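Local coordinates for probable 2-hydroxyhepta-2,4-diene-1,7-dioate isomerase (Thermus thermophilus, PDB 2DFU) that catalyses the isomerisation of 2-hydroxyhepta-2,4-diene-1,7-dioate, as a probable metal-dependent member of the fumarylacetoacetate hydrolase family, at the interface of chains A and B. Sequence-based numbering; all coordinates share one arbitrary frame. Chains: chain A/B, probable 2-hydroxyhepta-2,4-diene-1,7-dioate isomerase.

The interface of chains A and B. Residues chain A 84, 164-165; chain B 216-218.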
# COMPACT_ATOMS: atom_id res chain seq x y z
N ASN A 84 1.51 -7.05 2.28
CA ASN A 84 1.81 -8.03 3.32
C ASN A 84 0.56 -8.85 3.69
O ASN A 84 0.68 -9.94 4.24
CB ASN A 84 2.32 -7.33 4.57
CG ASN A 84 1.29 -6.39 5.18
OD1 ASN A 84 0.96 -5.35 4.60
ND2 ASN A 84 0.77 -6.75 6.35
N ALA A 164 -3.30 -6.62 8.53
CA ALA A 164 -2.36 -7.47 9.26
C ALA A 164 -1.87 -8.53 8.28
O ALA A 164 -2.52 -8.79 7.27
CB ALA A 164 -3.07 -8.14 10.45
N ASP A 165 -0.72 -9.13 8.56
CA ASP A 165 -0.18 -10.17 7.67
C ASP A 165 -1.23 -11.25 7.37
O ASP A 165 -1.95 -11.68 8.26
CB ASP A 165 1.06 -10.83 8.29
CG ASP A 165 2.27 -9.90 8.31
OD1 ASP A 165 2.27 -8.88 7.59
OD2 ASP A 165 3.23 -10.20 9.04
N PHE B 216 2.19 -7.09 14.04
CA PHE B 216 1.07 -7.58 13.24
C PHE B 216 1.29 -7.40 11.75
O PHE B 216 0.61 -8.02 10.93
CB PHE B 216 -0.20 -6.84 13.65
CG PHE B 216 -0.22 -5.40 13.23
CD1 PHE B 216 -0.69 -5.03 11.98
CD2 PHE B 216 0.26 -4.42 14.09
CE1 PHE B 216 -0.68 -3.69 11.57
CE2 PHE B 216 0.28 -3.07 13.69
CZ PHE B 216 -0.20 -2.71 12.44
N MET B 217 2.23 -6.52 11.40
CA MET B 217 2.53 -6.23 10.00
C MET B 217 4.02 -6.30 9.68
O MET B 217 4.82 -5.55 10.25
CB MET B 217 1.98 -4.84 9.66
CG MET B 217 2.57 -4.20 8.41
SD MET B 217 1.88 -2.54 8.11
CE MET B 217 0.37 -2.96 7.22
N THR B 218 4.39 -7.19 8.77
CA THR B 218 5.78 -7.33 8.38
C THR B 218 6.22 -6.16 7.51
O THR B 218 5.54 -5.80 6.55
CB THR B 218 6.00 -8.63 7.59
OG1 THR B 218 5.77 -9.75 8.45
CG2 THR B 218 7.41 -8.68 7.03
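A:Asp165 turns its carboxylate onto B:Thr218 where two loops meet in the two-fold interface between fumarylacetoacetate hydrolase-family chains of the deposited dimer, so the same contact recurs with the chains exchanged. The two carboxylate oxygens divide the work: OD2 of A:Asp165 accepts a hydrogen bond from the hydroxyl OG1 of B:Thr218 at 2.6 Å, and OD1 of A:Asp165 accepts one from the backbone N of B:Thr218 at 3.0 Å, the latter almost straight (177° at H). Both donors arrive on the syn side, moderately tilted from the carboxylate plane. On B:Thr218, OG1 lies beside its own backbone N (chi1 -66°), which lets hydroxyl and amide face one carboxylate together. A further hydrogen bond, backbone to backbone, runs from N of A:Asp165 to O of B:Phe216 at 2.9 Å, and the ring atom CD1 of B:Phe216 packs 4.0 Å from CA of A:Ala164. From the second shell, in the 3-10 helix 83-85, ND2 of A:Asn84 donates a hydrogen bond to the anti side of OD1 of A:Asp165 at 2.9 Å. This donor has a similar modest tilt, while OD1 lies close to the amide plane of A:Asn84; OD1 is thus gripped by two donors and rotation of the carboxylate is restrained. An alanine in place of A:Asp165 would probably leave the hydroxyl and amide of B:Thr218, and the amide of A:Asn84, without the carboxylate that accepts from all three. Further out, B:Met217 crosses A:Asn84 at about a right angle; its chain bends at chi3 (-85°), bringing methyl CE to 3.6 Å from OD1 of A:Asn84, while CG packs 3.7 Å from ND2.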